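Local coordinates for probable acylphosphatase (Bacillus subtilis, PDB 3BR8), which catalyses the hydrolysis of acyl phosphates to a carboxylate and phosphate, at residues A[18-21]-A[22-26]. Residues are numbered along the deposited sequence; the frame is centred on the assembly and turned at random.
Sequences RYFV and QMEAD. With PO4 (phosphate ion), chain B.
Oxygen O4 of the phosphate ion is gripped twice by Arg18. Arg18 NE donates to PO4 O4 at 2.7 Å, a nearly straight bond (163°) with O4 at the edge of the guanidinium and in its plane. Arg18 N also donates to PO4 O4, at 3.2 Å. Chi1 of -66° sets CG beside the backbone N, and the bend at chi3 turns NE back onto the same oxygen. Arg18 and Asn36 are active-site residues. The ion, probably from the crystallisation liquor, is also bound by Asn36 and by the backbone N atoms of Gly14 to Phe17. This cradle at the start of helix 17-27 is consistent with the place of the substrate's phosphate in acylphosphatases. A methionine in place of Arg18 would probably leave O4 without its charged side-chain partner and weaken the hold on phosphate. The helix runs on from here, Gln22 N hydrogen-bonded to Arg18 O at 2.9 Å. Met23 CG makes a CH-pi contact over one face of the Tyr19 ring, 3.7 Å from the ring centroid; Met23 SD lies obliquely 4.4 Å from that centroid, a Met-aromatic contact. Glu24 CG makes a looser CH-pi contact over a face of the Phe20 ring, while Glu24 OE1 forms a salt bridge with Arg28. Val21 and Ala25 pack against Phe56 of helix 50-62, Val21 meets Val34 of strand 31-36, and Gln22 NE2 hydrogen-bonds to Phe86 O of strand 86-88.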
ATOM      1  N   ARG A  18       5.857   5.226   3.850  1.00  7.07           N
ATOM      2  CA  ARG A  18       4.670   4.845   4.600  1.00  7.04           C
ATOM      3  C   ARG A  18       3.659   5.986   4.654  1.00  6.79           C
ATOM      4  O   ARG A  18       2.476   5.774   4.430  1.00  6.68           O
ATOM      5  CB  ARG A  18       5.032   4.322   5.992  1.00  7.57           C
ATOM      6  CG  ARG A  18       5.819   3.002   5.954  1.00  7.61           C
ATOM      7  CD  ARG A  18       6.381   2.642   7.318  1.00  8.29           C
ATOM      8  NE  ARG A  18       7.308   3.674   7.779  1.00  9.71           N
ATOM      9  CZ  ARG A  18       7.897   3.685   8.972  1.00 11.48           C
ATOM     10  NH1 ARG A  18       7.685   2.706   9.848  1.00 13.08           N
ATOM     11  NH2 ARG A  18       8.716   4.682   9.290  1.00 13.82           N
ATOM     12  N   TYR A  19       4.135   7.200   4.930  1.00  7.18           N
ATOM     13  CA  TYR A  19       3.288   8.392   4.898  1.00  7.28           C
ATOM     14  C   TYR A  19       2.616   8.565   3.529  1.00  7.05           C
ATOM     15  O   TYR A  19       1.410   8.834   3.447  1.00  7.00           O
ATOM     16  CB  TYR A  19       4.112   9.637   5.237  1.00  7.76           C
ATOM     17  CG  TYR A  19       3.455  10.933   4.817  1.00  7.71           C
ATOM     18  CD1 TYR A  19       2.483  11.549   5.615  1.00  8.01           C
ATOM     19  CD2 TYR A  19       3.787  11.536   3.601  1.00  7.61           C
ATOM     20  CE1 TYR A  19       1.876  12.741   5.206  1.00  7.17           C
ATOM     21  CE2 TYR A  19       3.176  12.705   3.181  1.00  8.67           C
ATOM     22  CZ  TYR A  19       2.222  13.296   3.981  1.00  7.64           C
ATOM     23  OH  TYR A  19       1.631  14.452   3.556  1.00  8.51           O
ATOM     24  N   PHE A  20       3.390   8.442   2.452  1.00  6.77           N
ATOM     25  CA  PHE A  20       2.849   8.589   1.109  1.00  6.95           C
ATOM     26  C   PHE A  20       1.740   7.581   0.832  1.00  7.02           C
ATOM     27  O   PHE A  20       0.674   7.945   0.328  1.00  6.94           O
ATOM     28  CB  PHE A  20       3.967   8.457   0.072  1.00  7.81           C
ATOM     29  CG  PHE A  20       3.461   8.297  -1.325  1.00  8.78           C
ATOM     30  CD1 PHE A  20       2.858   9.366  -1.983  1.00 10.18           C
ATOM     31  CD2 PHE A  20       3.548   7.076  -1.973  1.00 10.45           C
ATOM     32  CE1 PHE A  20       2.365   9.231  -3.269  1.00 12.39           C
ATOM     33  CE2 PHE A  20       3.053   6.935  -3.263  1.00 11.90           C
ATOM     34  CZ  PHE A  20       2.459   8.014  -3.909  1.00 11.71           C
ATOM     35  N   VAL A  21       1.999   6.315   1.150  1.00  7.21           N
ATOM     36  CA  VAL A  21       1.008   5.264   0.932  1.00  7.03           C
ATOM     37  C   VAL A  21      -0.254   5.554   1.744  1.00  7.14           C
ATOM     38  O   VAL A  21      -1.364   5.397   1.245  1.00  7.17           O
ATOM     39  CB  VAL A  21       1.577   3.885   1.300  1.00  7.20           C
ATOM     40  CG1 VAL A  21       0.482   2.811   1.333  1.00  7.02           C
ATOM     41  CG2 VAL A  21       2.671   3.484   0.326  1.00  7.93           C
ATOM     42  N   GLN A  22      -0.086   5.992   2.988  1.00  7.09           N
ATOM     43  CA  GLN A  22      -1.242   6.312   3.824  1.00  6.95           C
ATOM     44  C   GLN A  22      -2.084   7.463   3.256  1.00  7.14           C
ATOM     45  O   GLN A  22      -3.327   7.410   3.278  1.00  6.66           O
ATOM     46  CB  GLN A  22      -0.795   6.637   5.246  1.00  7.41           C
ATOM     47  CG  GLN A  22      -1.918   6.924   6.224  1.00  7.10           C
ATOM     48  CD  GLN A  22      -1.364   7.378   7.533  1.00  8.54           C
ATOM     49  OE1 GLN A  22      -0.510   8.264   7.572  1.00 10.54           O
ATOM     50  NE2 GLN A  22      -1.803   6.755   8.620  1.00  9.72           N
ATOM     51  N   MET A  23      -1.432   8.505   2.751  1.00  7.30           N
ATOM     52  CA  MET A  23      -2.173   9.614   2.145  1.00  7.08           C
ATOM     53  C   MET A  23      -2.939   9.152   0.930  1.00  6.96           C
ATOM     54  O   MET A  23      -4.089   9.546   0.742  1.00  7.02           O
ATOM     55  CB  MET A  23      -1.262  10.794   1.771  1.00  7.73           C
ATOM     56  CG  MET A  23      -0.537  11.483   2.939  1.00  9.03           C
ATOM     57  SD  MET A  23      -1.588  12.074   4.294  1.00  7.99           S
ATOM     58  CE  MET A  23      -1.467  10.702   5.470  1.00  8.92           C
ATOM     59  N   GLU A  24      -2.317   8.297   0.118  1.00  7.46           N
ATOM     60  CA  GLU A  24      -3.002   7.774  -1.065  1.00  7.76           C
ATOM     61  C   GLU A  24      -4.171   6.887  -0.673  1.00  7.45           C
ATOM     62  O   GLU A  24      -5.242   6.952  -1.283  1.00  7.53           O
ATOM     63  CB  GLU A  24      -2.027   7.002  -1.951  1.00  8.33           C
ATOM     64  CG  GLU A  24      -1.185   7.886  -2.837  1.00  9.84           C
ATOM     65  CD  GLU A  24      -1.999   8.704  -3.843  1.00  9.75           C
ATOM     66  OE1 GLU A  24      -3.001   8.222  -4.422  1.00 10.51           O
ATOM     67  OE2 GLU A  24      -1.579   9.841  -4.089  1.00 10.57           O
ATOM     68  N   ALA A  25      -3.965   6.023   0.314  1.00  6.95           N
ATOM     69  CA  ALA A  25      -5.026   5.135   0.774  1.00  7.00           C
ATOM     70  C   ALA A  25      -6.212   5.915   1.352  1.00  7.11           C
ATOM     71  O   ALA A  25      -7.363   5.608   1.040  1.00  7.19           O
ATOM     72  CB  ALA A  25      -4.489   4.176   1.796  1.00  7.54           C
ATOM     73  N   ASP A  26      -5.936   6.931   2.165  1.00  7.34           N
ATOM     74  CA  ASP A  26      -7.019   7.749   2.707  1.00  7.78           C
ATOM     75  C   ASP A  26      -7.742   8.525   1.608  1.00  7.81           C
ATOM     76  O   ASP A  26      -8.970   8.579   1.591  1.00  7.99           O
ATOM     77  CB  ASP A  26      -6.508   8.704   3.777  1.00  8.08           C
ATOM     78  CG  ASP A  26      -6.220   8.026   5.115  1.00  9.87           C
ATOM     79  OD1 ASP A  26      -6.695   6.897   5.372  1.00  9.49           O
ATOM     80  OD2 ASP A  26      -5.534   8.671   5.937  1.00  9.82           O
TER
HETATM   81  P   PO4 B  92       9.759   5.487   5.606  1.00  9.35           P
HETATM   82  O1  PO4 B  92       9.888   5.271   4.099  1.00  9.35           O
HETATM   83  O2  PO4 B  92      10.304   6.880   5.840  1.00 11.31           O
HETATM   84  O3  PO4 B  92      10.603   4.427   6.295  1.00 10.80           O
HETATM   85  O4  PO4 B  92       8.279   5.439   5.958  1.00  9.40           O